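Local coordinates for ribosomal protein s2-related protein (Deinococcus radiodurans, PDB 2JH3) that binds a [4Fe-4S] cluster and, with its chelatase-like fold, may act as a sirohydrochlorin ferrochelatase, at residues S5-G10 with R60-S65; V67-V72 with V110-P115; L195-S200 with E233-A238; D142-L147 with V202-A207. All blocks are in the same frame, centred on the assembly; numbering follows the deposited sequence.

Contact 1: S5-G10 with R60-S65; sequences SLVLIG and RTVAYS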
loop_
_atom_site.group_PDB
_atom_site.type_symbol
_atom_site.label_atom_id
_atom_site.label_comp_id
_atom_site.label_asym_id
_atom_site.label_seq_id
_atom_site.Cartn_x
_atom_site.Cartn_y
_atom_site.Cartn_z
ATOM N N SER A 5 -6.932 -34.166 -13.075
ATOM C CA SER A 5 -6.526 -33.132 -12.104
ATOM C C SER A 5 -7.345 -33.259 -10.809
ATOM O O SER A 5 -8.557 -33.520 -10.808
ATOM C CB SER A 5 -6.744 -31.676 -12.664
ATOM O OG SER A 5 -6.223 -31.475 -13.987
ATOM N N LEU A 6 -6.686 -33.001 -9.697
ATOM C CA LEU A 6 -7.395 -32.967 -8.399
ATOM C C LEU A 6 -7.298 -31.524 -7.936
ATOM O O LEU A 6 -6.244 -30.944 -8.008
ATOM C CB LEU A 6 -6.669 -33.884 -7.437
ATOM C CG LEU A 6 -7.186 -33.902 -5.997
ATOM C CD1 LEU A 6 -8.681 -34.342 -5.940
ATOM C CD2 LEU A 6 -6.316 -34.854 -5.261
ATOM N N VAL A 7 -8.411 -30.952 -7.535
ATOM C CA VAL A 7 -8.464 -29.617 -6.984
ATOM C C VAL A 7 -8.954 -29.692 -5.553
ATOM O O VAL A 7 -10.021 -30.222 -5.294
ATOM C CB VAL A 7 -9.429 -28.769 -7.748
ATOM C CG1 VAL A 7 -9.656 -27.431 -7.059
ATOM C CG2 VAL A 7 -8.936 -28.591 -9.194
ATOM N N LEU A 8 -8.110 -29.250 -4.619
ATOM C CA LEU A 8 -8.498 -29.073 -3.202
ATOM C C LEU A 8 -8.946 -27.642 -2.872
ATOM O O LEU A 8 -8.235 -26.646 -3.197
ATOM C CB LEU A 8 -7.325 -29.490 -2.309
ATOM C CG LEU A 8 -6.749 -30.881 -2.513
ATOM C CD1 LEU A 8 -5.761 -31.160 -1.431
ATOM C CD2 LEU A 8 -7.802 -31.944 -2.572
ATOM N N ILE A 9 -10.098 -27.514 -2.207
ATOM C CA ILE A 9 -10.709 -26.211 -1.879
ATOM C C ILE A 9 -10.716 -25.958 -0.393
ATOM O O ILE A 9 -11.300 -26.738 0.393
ATOM C CB ILE A 9 -12.193 -26.095 -2.289
ATOM C CG1 ILE A 9 -12.369 -26.393 -3.762
ATOM C CG2 ILE A 9 -12.733 -24.715 -1.943
ATOM C CD1 ILE A 9 -11.536 -25.513 -4.612
ATOM N N GLY A 10 -10.126 -24.835 0.011
ATOM C CA GLY A 10 -10.111 -24.420 1.413
ATOM C C GLY A 10 -10.891 -23.141 1.599
ATOM O O GLY A 10 -11.314 -22.480 0.636
ATOM N N ARG A 60 -9.901 -22.525 -14.430
ATOM C CA ARG A 60 -9.110 -22.020 -15.574
ATOM C C ARG A 60 -7.627 -22.379 -15.415
ATOM O O ARG A 60 -6.867 -22.351 -16.354
ATOM C CB ARG A 60 -9.330 -20.487 -15.677
ATOM C CG ARG A 60 -8.198 -19.721 -15.065
ATOM C CD ARG A 60 -8.237 -18.228 -15.386
ATOM N NE ARG A 60 -8.956 -17.457 -14.373
ATOM C CZ ARG A 60 -10.153 -16.891 -14.542
ATOM N NH1 ARG A 60 -10.784 -16.990 -15.710
ATOM N NH2 ARG A 60 -10.702 -16.192 -13.532
ATOM N N THR A 61 -7.208 -22.740 -14.204
ATOM C CA THR A 61 -5.863 -23.139 -13.997
ATOM C C THR A 61 -5.611 -24.633 -14.206
ATOM O O THR A 61 -4.467 -25.054 -14.114
ATOM C CB THR A 61 -5.338 -22.729 -12.617
ATOM O OG1 THR A 61 -5.811 -23.603 -11.605
ATOM C CG2 THR A 61 -5.721 -21.288 -12.286
ATOM N N VAL A 62 -6.651 -25.440 -14.418
ATOM C CA VAL A 62 -6.465 -26.897 -14.428
ATOM C C VAL A 62 -6.024 -27.336 -15.819
ATOM O O VAL A 62 -6.505 -26.826 -16.825
ATOM C CB VAL A 62 -7.693 -27.716 -13.864
ATOM C CG1 VAL A 62 -8.344 -27.033 -12.669
ATOM C CG2 VAL A 62 -8.622 -27.959 -14.838
ATOM N N ALA A 63 -5.059 -28.228 -15.829
ATOM C CA ALA A 63 -4.351 -28.597 -16.978
ATOM C C ALA A 63 -5.086 -29.609 -17.843
ATOM O O ALA A 63 -4.865 -29.621 -19.055
ATOM C CB ALA A 63 -2.967 -29.128 -16.589
ATOM N N TYR A 64 -5.986 -30.386 -17.218
ATOM C CA TYR A 64 -6.681 -31.556 -17.826
ATOM C C TYR A 64 -8.175 -31.385 -17.870
ATOM O O TYR A 64 -8.728 -30.441 -17.309
ATOM C CB TYR A 64 -6.299 -32.834 -17.098
ATOM C CG TYR A 64 -4.796 -32.917 -16.975
ATOM C CD1 TYR A 64 -4.010 -32.890 -18.108
ATOM C CD2 TYR A 64 -4.162 -32.963 -15.731
ATOM C CE1 TYR A 64 -2.640 -32.925 -18.008
ATOM C CE2 TYR A 64 -2.788 -32.977 -15.620
ATOM C CZ TYR A 64 -2.045 -32.977 -16.779
ATOM O OH TYR A 64 -0.675 -33.016 -16.733
ATOM N N SER A 65 -8.823 -32.263 -18.628
ATOM C CA SER A 65 -10.225 -32.102 -19.004
ATOM C C SER A 65 -11.128 -32.919 -18.095
ATOM O O SER A 65 -12.349 -32.913 -18.243
ATOM C CB SER A 65 -10.414 -32.561 -20.467
ATOM O OG SER A 65 -10.068 -33.936 -20.608
#
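A small, buried packing contact joins the beginning of strand 5-10, the first strand of the N-terminal chelatase-like sheet, to loop 60-65, which leads into the neighbouring strand 66-71. Most of it gathers around one hydroxyl. Ser-5 turns OG anti to its own carbonyl carbon (chi1 -49°), which directs the oxygen into the bend of the loop. There OG comes obliquely to the ring of Tyr-64, with CD2 of that ring 3.1 Å from Ser-5 OG. The backbone N of Tyr-64 also donates a weak, bent hydrogen bond to Ser-5 OG, 3.4 Å long with an angle of 135° at the hydrogen. The stronger partner of this hydroxyl is Glu-43 on strand 43-48, whose OE2 is hydrogen-bonded to both Ser-5 OG and Ala-63 N, so that a single carboxylate oxygen bridges strand and loop. One face of the Tyr-64 ring is covered from within its own loop, Ala-63 CB sitting over the ring centre, 3.8 Å above its plane. An alanine in place of Tyr-64 would remove the ring and would probably uncover Ser-5 and disturb the packing against Leu-3 and Asp-42. Deeper in, the contact is purely apolar: Val-7 and Val-62 cross at about a right angle, with Val-7 CG2 3.9 Å from Val-62 CG1. Val-62 also touches Leu-45, so the loop closes over two adjacent strands. The connection from strand 43-48 to strand 66-71 thus passes strand 5-10, which lies between them, a crossover typical of the open, doubly wound alpha/beta sheets of the chelatase superfamily.

Contact 2: V67-V72 with V110-P115; sequences VTVVPV and VRYTRP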
loop_
_atom_site.group_PDB
_atom_site.type_symbol
_atom_site.label_atom_id
_atom_site.label_comp_id
_atom_site.label_asym_id
_atom_site.label_seq_id
_atom_site.Cartn_x
_atom_site.Cartn_y
_atom_site.Cartn_z
ATOM N N VAL A 67 -11.631 -33.337 -13.989
ATOM C CA VAL A 67 -11.269 -32.702 -12.701
ATOM C C VAL A 67 -12.150 -33.174 -11.555
ATOM O O VAL A 67 -13.365 -33.379 -11.720
ATOM C CB VAL A 67 -11.255 -31.144 -12.852
ATOM C CG1 VAL A 67 -12.566 -30.629 -13.071
ATOM C CG2 VAL A 67 -10.651 -30.439 -11.607
ATOM N N THR A 68 -11.514 -33.425 -10.414
ATOM C CA THR A 68 -12.228 -33.810 -9.183
ATOM C C THR A 68 -11.941 -32.673 -8.204
ATOM O O THR A 68 -10.762 -32.288 -8.025
ATOM C CB THR A 68 -11.713 -35.173 -8.609
ATOM O OG1 THR A 68 -11.840 -36.170 -9.594
ATOM C CG2 THR A 68 -12.528 -35.590 -7.391
ATOM N N VAL A 69 -13.001 -32.125 -7.631
ATOM C CA VAL A 69 -12.899 -31.012 -6.696
ATOM C C VAL A 69 -13.347 -31.519 -5.321
ATOM O O VAL A 69 -14.521 -31.859 -5.153
ATOM C CB VAL A 69 -13.773 -29.852 -7.125
ATOM C CG1 VAL A 69 -13.710 -28.693 -6.193
ATOM C CG2 VAL A 69 -13.349 -29.384 -8.552
ATOM N N VAL A 70 -12.411 -31.530 -4.384
ATOM C CA VAL A 70 -12.727 -31.898 -2.970
ATOM C C VAL A 70 -12.664 -30.693 -2.020
ATOM O O VAL A 70 -11.585 -30.094 -1.832
ATOM C CB VAL A 70 -11.749 -32.963 -2.443
ATOM C CG1 VAL A 70 -12.088 -33.394 -0.929
ATOM C CG2 VAL A 70 -11.744 -34.209 -3.346
ATOM N N PRO A 71 -13.771 -30.392 -1.320
ATOM C CA PRO A 71 -13.738 -29.417 -0.246
ATOM C C PRO A 71 -13.044 -29.860 1.053
ATOM O O PRO A 71 -13.556 -30.739 1.754
ATOM C CB PRO A 71 -15.248 -29.144 0.037
ATOM C CG PRO A 71 -15.947 -29.636 -1.156
ATOM C CD PRO A 71 -15.150 -30.843 -1.547
ATOM N N VAL A 72 -11.932 -29.198 1.388
ATOM C CA VAL A 72 -11.222 -29.414 2.654
ATOM C C VAL A 72 -11.917 -28.558 3.735
ATOM O O VAL A 72 -11.406 -27.523 4.176
ATOM C CB VAL A 72 -9.688 -29.109 2.500
ATOM C CG1 VAL A 72 -8.895 -29.492 3.805
ATOM C CG2 VAL A 72 -9.122 -29.914 1.395
ATOM N N VAL A 110 -16.193 -31.994 -14.544
ATOM C CA VAL A 110 -15.909 -31.681 -13.164
ATOM C C VAL A 110 -16.830 -32.523 -12.291
ATOM O O VAL A 110 -18.053 -32.493 -12.471
ATOM C CB VAL A 110 -16.249 -30.184 -12.882
ATOM C CG1 VAL A 110 -15.805 -29.781 -11.494
ATOM C CG2 VAL A 110 -15.620 -29.297 -13.956
ATOM N N ARG A 111 -16.229 -33.196 -11.327
ATOM C CA ARG A 111 -16.945 -33.876 -10.223
ATOM C C ARG A 111 -16.606 -33.180 -8.893
ATOM O O ARG A 111 -15.448 -33.111 -8.489
ATOM C CB ARG A 111 -16.525 -35.341 -10.183
ATOM C CG ARG A 111 -17.329 -36.200 -9.278
ATOM C CD ARG A 111 -16.998 -37.700 -9.545
ATOM N NE ARG A 111 -16.654 -38.287 -8.265
ATOM C CZ ARG A 111 -15.438 -38.657 -7.887
ATOM N NH1 ARG A 111 -14.383 -38.586 -8.700
ATOM N NH2 ARG A 111 -15.306 -39.124 -6.662
ATOM N N TYR A 112 -17.639 -32.663 -8.263
ATOM C CA TYR A 112 -17.596 -31.995 -6.968
ATOM C C TYR A 112 -18.020 -32.981 -5.887
ATOM O O TYR A 112 -19.144 -33.517 -5.912
ATOM C CB TYR A 112 -18.505 -30.771 -7.007
ATOM C CG TYR A 112 -18.572 -29.941 -5.734
ATOM C CD1 TYR A 112 -17.508 -29.145 -5.338
ATOM C CD2 TYR A 112 -19.703 -29.943 -4.928
ATOM C CE1 TYR A 112 -17.578 -28.362 -4.192
ATOM C CE2 TYR A 112 -19.767 -29.151 -3.766
ATOM C CZ TYR A 112 -18.693 -28.366 -3.418
ATOM O OH TYR A 112 -18.699 -27.591 -2.267
ATOM N N THR A 113 -17.101 -33.285 -4.973
ATOM C CA THR A 113 -17.374 -34.308 -3.951
ATOM C C THR A 113 -18.009 -33.702 -2.678
ATOM O O THR A 113 -18.118 -32.476 -2.497
ATOM C CB THR A 113 -16.118 -35.092 -3.533
ATOM O OG1 THR A 113 -15.255 -34.296 -2.683
ATOM C CG2 THR A 113 -15.307 -35.560 -4.729
ATOM N N ARG A 114 -18.406 -34.617 -1.792
ATOM C CA ARG A 114 -18.774 -34.289 -0.442
ATOM C C ARG A 114 -17.541 -33.769 0.211
ATOM O O ARG A 114 -16.400 -34.029 -0.228
ATOM C CB ARG A 114 -19.325 -35.548 0.249
ATOM C CG ARG A 114 -20.641 -35.931 -0.335
ATOM C CD ARG A 114 -21.241 -37.157 0.401
ATOM N NE ARG A 114 -21.676 -36.825 1.767
ATOM C CZ ARG A 114 -22.200 -37.714 2.628
ATOM N NH1 ARG A 114 -22.330 -39.001 2.280
ATOM N NH2 ARG A 114 -22.534 -37.325 3.847
ATOM N N PRO A 115 -17.733 -32.976 1.252
ATOM C CA PRO A 115 -16.611 -32.465 1.993
ATOM C C PRO A 115 -15.851 -33.453 2.849
ATOM O O PRO A 115 -16.417 -34.483 3.302
ATOM C CB PRO A 115 -17.237 -31.381 2.840
ATOM C CG PRO A 115 -18.675 -31.550 2.744
ATOM C CD PRO A 115 -19.024 -32.484 1.745
#
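The ring of Tyr-112 is met at its edge, where Val-69 CG1 lies in the ring plane, 3.9 Å from Tyr-112 CD1. Pro-71 reaches the ring obliquely, its CG 3.7 Å from Tyr-112 CE1, while Leu-84 and Pro-85 of helix 78-88 also touch this side chain and Thr-80 O takes a hydrogen bond with its hydroxyl. Arg-111, which carries the other flat group, lies side by side with Thr-68 on the opposite face of the sheet, and Thr-68 OG1 meets its guanidinium obliquely; its NE and NH2 are hydrogen-bonded to the carbonyls of Gly-99 and Ala-261. Both belong to a parallel beta ladder in the chelatase-like sheet, whose strands 67-71 and 110-112 diverge by 20°. Three nearly straight bonds hold it: Arg-111 N to Val-67 O at 2.9 Å, then Val-69 N to Arg-111 O at 2.8 Å. The last, from Thr-113 N to Val-69 O, spans 3.0 Å and closes the ladder as the second strand leaves the sheet. Thr-113 holds OG1 in the crowded position between its backbone N and carbonyl carbon (chi1 75°), against Val-70 and within 2.7 Å of Arg-114 O, to which OG1 donates from above the carbonyl plane. An alanine instead of Thr-113 would lose this hydroxyl bond and the CG2 touch on Thr-68, and would probably loosen the exit from the strand. At the other end, Val-67 and Val-110 point the same way side by side, pressed so tightly that Val-67 CG1 lies 3.4 Å from Val-110 CG2.

Contact 3: L195-S200 with E233-A238; sequences LSEWPS and ERFPQA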
loop_
_atom_site.group_PDB
_atom_site.type_symbol
_atom_site.label_atom_id
_atom_site.label_comp_id
_atom_site.label_asym_id
_atom_site.label_seq_id
_atom_site.Cartn_x
_atom_site.Cartn_y
_atom_site.Cartn_z
ATOM N N LEU A 195 -17.209 -26.740 25.970
ATOM C CA LEU A 195 -15.910 -27.205 26.450
ATOM C C LEU A 195 -15.613 -26.782 27.903
ATOM O O LEU A 195 -14.907 -27.485 28.610
ATOM C CB LEU A 195 -14.838 -26.636 25.513
ATOM C CG LEU A 195 -13.388 -26.902 25.843
ATOM C CD1 LEU A 195 -13.068 -28.359 25.842
ATOM C CD2 LEU A 195 -12.456 -26.163 24.873
ATOM N N SER A 196 -16.131 -25.622 28.322
ATOM C CA SER A 196 -15.982 -25.123 29.697
ATOM C C SER A 196 -16.700 -26.025 30.732
ATOM O O SER A 196 -16.474 -25.910 31.911
ATOM C CB SER A 196 -16.435 -23.669 29.771
ATOM O OG SER A 196 -17.821 -23.609 29.604
ATOM N N GLU A 197 -17.493 -26.990 30.265
ATOM C CA GLU A 197 -18.129 -27.966 31.091
ATOM C C GLU A 197 -17.628 -29.402 30.796
ATOM O O GLU A 197 -18.279 -30.394 31.146
ATOM C CB GLU A 197 -19.627 -27.895 30.803
ATOM C CG GLU A 197 -20.297 -26.564 31.128
ATOM C CD GLU A 197 -20.467 -26.372 32.630
ATOM O OE1 GLU A 197 -20.364 -25.212 33.104
ATOM O OE2 GLU A 197 -20.691 -27.390 33.330
ATOM N N TRP A 198 -16.473 -29.552 30.178
ATOM C CA TRP A 198 -16.075 -30.891 29.664
ATOM C C TRP A 198 -16.008 -32.031 30.696
ATOM O O TRP A 198 -16.341 -33.159 30.362
ATOM C CB TRP A 198 -14.746 -30.838 28.862
ATOM C CG TRP A 198 -13.482 -30.609 29.643
ATOM C CD1 TRP A 198 -12.810 -29.423 29.786
ATOM C CD2 TRP A 198 -12.691 -31.592 30.326
ATOM N NE1 TRP A 198 -11.685 -29.586 30.560
ATOM C CE2 TRP A 198 -11.585 -30.912 30.907
ATOM C CE3 TRP A 198 -12.857 -32.955 30.595
ATOM C CZ2 TRP A 198 -10.635 -31.564 31.721
ATOM C CZ3 TRP A 198 -11.920 -33.593 31.387
ATOM C CH2 TRP A 198 -10.827 -32.899 31.957
ATOM N N PRO A 199 -15.525 -31.773 31.926
ATOM C CA PRO A 199 -15.475 -32.886 32.883
ATOM C C PRO A 199 -16.876 -33.494 33.239
ATOM O O PRO A 199 -16.938 -34.637 33.687
ATOM C CB PRO A 199 -14.764 -32.257 34.091
ATOM C CG PRO A 199 -14.074 -31.009 33.542
ATOM C CD PRO A 199 -14.991 -30.532 32.520
ATOM N N SER A 200 -17.967 -32.756 32.997
ATOM C CA SER A 200 -19.332 -33.285 33.128
ATOM C C SER A 200 -19.630 -34.456 32.177
ATOM O O SER A 200 -20.656 -35.156 32.339
ATOM C CB SER A 200 -20.355 -32.194 32.847
ATOM O OG SER A 200 -20.464 -31.882 31.466
ATOM N N GLU A 233 -11.674 -24.648 37.110
ATOM C CA GLU A 233 -12.258 -24.075 38.354
ATOM C C GLU A 233 -13.557 -24.687 38.753
ATOM O O GLU A 233 -13.810 -24.873 39.932
ATOM C CB GLU A 233 -12.566 -22.577 38.250
ATOM C CG GLU A 233 -11.515 -21.675 37.783
ATOM C CD GLU A 233 -12.010 -20.214 37.681
ATOM O OE1 GLU A 233 -13.255 -19.966 37.491
ATOM O OE2 GLU A 233 -11.134 -19.326 37.727
ATOM N N ARG A 234 -14.452 -24.868 37.797
ATOM C CA ARG A 234 -15.756 -25.398 38.059
ATOM C C ARG A 234 -15.655 -26.834 38.483
ATOM O O ARG A 234 -16.566 -27.344 39.120
ATOM C CB ARG A 234 -16.637 -25.333 36.828
ATOM C CG ARG A 234 -17.048 -23.993 36.456
ATOM C CD ARG A 234 -17.596 -24.001 35.036
ATOM N NE ARG A 234 -17.629 -22.653 34.482
ATOM C CZ ARG A 234 -18.191 -22.329 33.333
ATOM N NH1 ARG A 234 -18.747 -23.273 32.590
ATOM N NH2 ARG A 234 -18.145 -21.073 32.901
ATOM N N PHE A 235 -14.552 -27.492 38.130
ATOM C CA PHE A 235 -14.408 -28.958 38.281
ATOM C C PHE A 235 -13.010 -29.209 38.758
ATOM O O PHE A 235 -12.179 -29.774 38.020
ATOM C CB PHE A 235 -14.623 -29.707 36.941
ATOM C CG PHE A 235 -16.044 -29.612 36.353
ATOM C CD1 PHE A 235 -17.000 -30.593 36.628
ATOM C CD2 PHE A 235 -16.380 -28.610 35.467
ATOM C CE1 PHE A 235 -18.277 -30.538 36.022
ATOM C CE2 PHE A 235 -17.634 -28.539 34.891
ATOM C CZ PHE A 235 -18.572 -29.503 35.147
ATOM N N PRO A 236 -12.706 -28.805 40.013
ATOM C CA PRO A 236 -11.361 -28.924 40.541
ATOM C C PRO A 236 -10.926 -30.401 40.595
ATOM O O PRO A 236 -9.760 -30.682 40.562
ATOM C CB PRO A 236 -11.478 -28.313 41.971
ATOM C CG PRO A 236 -12.961 -28.300 42.282
ATOM C CD PRO A 236 -13.653 -28.188 41.001
ATOM N N GLN A 237 -11.885 -31.307 40.631
ATOM C CA GLN A 237 -11.618 -32.753 40.603
ATOM C C GLN A 237 -11.416 -33.378 39.193
ATOM O O GLN A 237 -11.237 -34.606 39.073
ATOM C CB GLN A 237 -12.785 -33.456 41.286
ATOM C CG GLN A 237 -14.074 -33.598 40.490
ATOM C CD GLN A 237 -14.952 -32.374 40.481
ATOM O OE1 GLN A 237 -14.532 -31.283 40.857
ATOM N NE2 GLN A 237 -16.175 -32.537 40.017
ATOM N N ALA A 238 -11.467 -32.554 38.135
ATOM C CA ALA A 238 -11.348 -33.072 36.731
ATOM C C ALA A 238 -10.062 -33.898 36.564
ATOM O O ALA A 238 -9.043 -33.542 37.150
ATOM C CB ALA A 238 -11.332 -31.921 35.771
#
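In the second chelatase-like domain, the 3-10 segment 195-200 that follows edge strand 193-194 packs against the C-terminal end of helix 218-234 and the type I turn Phe-235 to Ala-238 just beyond it. The charged part is a salt bridge. Arg-234 stretches out from CG to NE and presents its guanidinium edge to Glu-197, bringing NH1 within 2.6 Å of Glu-197 OE1; the two planes stand 35° apart, and as a hydrogen bond the pair is weak. Ser-196 OG also lies close to Arg-234 NH1, at 3.1 Å. The aromatic part centres on Phe-235. Pro-199 CB makes a CH-pi contact over one face of its ring, 4.1 Å from the Phe-235 centroid and 27° off the normal. At the edge of that ring, in its plane, lies the second carboxylate oxygen, Glu-197 OE2, 3.5 Å from Phe-235 CZ, a position where the ring's C-H dipoles would probably suit a negative charge. The apolar part completes the seam: Pro-199 CG sits over the centre of the Trp-198 ring and also meets Ala-238 CB at 3.6 Å. Trp-198 itself reaches inward to Leu-146 and Ala-207 of the sheet, so helix end and sheet are joined through this segment. Within it, Glu-197 O is gripped twice by Ser-200, through the backbone N and through OG, the latter donating in the carbonyl plane over 2.7 Å.

Contact 4: D142-L147 with V202-A207; sequences DVTLLL and VEAGQA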
loop_
_atom_site.group_PDB
_atom_site.type_symbol
_atom_site.label_atom_id
_atom_site.label_comp_id
_atom_site.label_asym_id
_atom_site.label_seq_id
_atom_site.Cartn_x
_atom_site.Cartn_y
_atom_site.Cartn_z
ATOM N N ASP A 142 -8.027 -46.505 28.683
ATOM C CA ASP A 142 -7.990 -45.609 29.870
ATOM C C ASP A 142 -8.406 -44.122 29.613
ATOM O O ASP A 142 -8.455 -43.328 30.574
ATOM C CB ASP A 142 -6.568 -45.624 30.514
ATOM C CG ASP A 142 -6.193 -47.002 31.158
ATOM O OD1 ASP A 142 -7.062 -47.889 31.267
ATOM O OD2 ASP A 142 -5.015 -47.178 31.572
ATOM N N VAL A 143 -8.724 -43.752 28.357
ATOM C CA VAL A 143 -8.917 -42.355 27.948
ATOM C C VAL A 143 -10.307 -42.049 27.339
ATOM O O VAL A 143 -10.804 -42.783 26.484
ATOM C CB VAL A 143 -7.792 -41.955 26.973
ATOM C CG1 VAL A 143 -7.842 -40.470 26.618
ATOM C CG2 VAL A 143 -6.431 -42.214 27.615
ATOM N N THR A 144 -10.977 -40.996 27.828
ATOM C CA THR A 144 -12.180 -40.483 27.159
ATOM C C THR A 144 -11.735 -39.489 26.088
ATOM O O THR A 144 -10.837 -38.642 26.311
ATOM C CB THR A 144 -13.233 -39.795 28.103
ATOM O OG1 THR A 144 -13.580 -40.679 29.138
ATOM C CG2 THR A 144 -14.505 -39.459 27.379
ATOM N N LEU A 145 -12.384 -39.657 24.926
ATOM C CA LEU A 145 -12.068 -38.950 23.678
ATOM C C LEU A 145 -13.039 -37.813 23.602
ATOM O O LEU A 145 -14.218 -38.039 23.528
ATOM C CB LEU A 145 -12.359 -39.837 22.462
ATOM C CG LEU A 145 -11.542 -39.545 21.181
ATOM C CD1 LEU A 145 -12.280 -39.969 19.990
ATOM C CD2 LEU A 145 -10.987 -38.143 21.064
ATOM N N LEU A 146 -12.541 -36.595 23.639
ATOM C CA LEU A 146 -13.409 -35.441 23.500
ATOM C C LEU A 146 -13.165 -34.801 22.124
ATOM O O LEU A 146 -12.039 -34.541 21.769
ATOM C CB LEU A 146 -13.064 -34.415 24.593
ATOM C CG LEU A 146 -13.780 -34.405 25.950
ATOM C CD1 LEU A 146 -14.519 -35.624 26.277
ATOM C CD2 LEU A 146 -12.757 -34.023 27.029
ATOM N N LEU A 147 -14.250 -34.482 21.422
ATOM C CA LEU A 147 -14.200 -33.915 20.069
ATOM C C LEU A 147 -14.779 -32.500 20.130
ATOM O O LEU A 147 -15.957 -32.334 20.416
ATOM C CB LEU A 147 -15.031 -34.768 19.098
ATOM C CG LEU A 147 -14.628 -36.259 19.044
ATOM C CD1 LEU A 147 -15.503 -37.034 18.100
ATOM C CD2 LEU A 147 -13.194 -36.416 18.683
ATOM N N VAL A 202 -17.073 -36.836 31.282
ATOM C CA VAL A 202 -15.956 -37.771 31.317
ATOM C C VAL A 202 -16.060 -38.551 32.599
ATOM O O VAL A 202 -16.123 -37.950 33.683
ATOM C CB VAL A 202 -14.592 -37.050 31.273
ATOM C CG1 VAL A 202 -13.422 -37.995 31.586
ATOM C CG2 VAL A 202 -14.387 -36.410 29.932
ATOM N N GLU A 203 -16.072 -39.877 32.452
ATOM C CA GLU A 203 -16.135 -40.805 33.575
ATOM C C GLU A 203 -14.873 -41.656 33.708
ATOM O O GLU A 203 -14.712 -42.359 34.704
ATOM C CB GLU A 203 -17.372 -41.673 33.438
ATOM C CG GLU A 203 -18.657 -40.886 33.731
ATOM C CD GLU A 203 -19.857 -41.351 32.908
ATOM O OE1 GLU A 203 -20.033 -42.591 32.752
ATOM O OE2 GLU A 203 -20.636 -40.480 32.425
ATOM N N ALA A 204 -13.973 -41.587 32.735
ATOM C CA ALA A 204 -12.654 -42.191 32.859
ATOM C C ALA A 204 -11.716 -41.309 33.683
ATOM O O ALA A 204 -12.011 -40.140 33.967
ATOM C CB ALA A 204 -12.044 -42.429 31.455
ATOM N N GLY A 205 -10.566 -41.861 34.044
ATOM C CA GLY A 205 -9.566 -41.140 34.780
ATOM C C GLY A 205 -8.641 -40.294 33.958
ATOM O O GLY A 205 -7.732 -39.674 34.508
ATOM N N GLN A 206 -8.815 -40.317 32.633
ATOM C CA GLN A 206 -8.113 -39.380 31.723
ATOM C C GLN A 206 -8.972 -39.043 30.511
ATOM O O GLN A 206 -9.981 -39.725 30.227
ATOM C CB GLN A 206 -6.819 -39.944 31.214
ATOM C CG GLN A 206 -5.749 -40.009 32.230
ATOM C CD GLN A 206 -4.398 -40.025 31.565
ATOM O OE1 GLN A 206 -4.128 -40.881 30.721
ATOM N NE2 GLN A 206 -3.553 -39.048 31.909
ATOM N N ALA A 207 -8.563 -37.959 29.843
ATOM C CA ALA A 207 -9.260 -37.462 28.650
ATOM C C ALA A 207 -8.268 -36.922 27.632
ATOM O O ALA A 207 -7.198 -36.433 27.994
ATOM C CB ALA A 207 -10.262 -36.374 29.055
HETATM O O HOH W 1 -8.674 -44.468 33.358
HETATM O O HOH W 2 -15.860 -41.634 29.761
#
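The contact marks where a parallel beta pair begins in the second chelatase-like domain: loop 202-207 folds across the start of strand 144-147 before entering strand 207-211 beside it. A single bridge, Thr-144 with Ala-207, sets the register. Thr-144 N donates to Gln-206 O over 2.9 Å in an almost straight bond (178°), although the donor stands 33° above the carbonyl plane. Ala-207 CA answers with a C-H...O contact of 3.1 Å to Thr-144 O. The side chain of Thr-144 fills the bend of the loop. With its first torsion at -55°, OG1 is anti to the carbonyl carbon and faces the methyl of Ala-204, whose CB is 3.3 Å from Thr-144 OG1. The same oxygen lies against Val-202, the two side chains sliding past each other in opposite directions. The polar partner of OG1 here is a water, 2.5 Å from Thr-144 OG1, which accepts from Glu-203 N. A second water, nearer the exposed end, donates to Asp-142 O over 3.0 Å and accepts from Gly-205 N at 3.3 Å, bridging the two segments where their backbones are not directly bonded. On the inner side, Leu-146 crosses Val-202 at about a right angle, with Leu-146 CD1 3.7 Å from Val-202 CG2, while its other methyl, CD2, meets Ala-207 CB. The chain comes here from edge strand 193-194, passing strand 172-177 and strand 144-149 to pair on the far side of the latter, the change of direction typical of the doubly wound, Rossmann-like parallel sheet.

In the fold
From the N terminus, contact 1 closes the loop from residue 5 to 65, and contact 2 opens straight afterwards at 67, closing at 115. The two stand in series yet share one sheet, where strands 5-10 and 66-71 are neighbours and Val-7 N is probably hydrogen-bonded to Thr-68 O. The second chelatase-like domain starts its own sheet with 142-147. Here contacts 3 and 4 cross, since 195-200 falls inside the loop closed by contact 4, whereas 233-238 lies beyond it. They touch at Trp-198. Between the two pairs there is no touch: contacts 2 and 4 come no nearer than about 15 Å between nearest atoms.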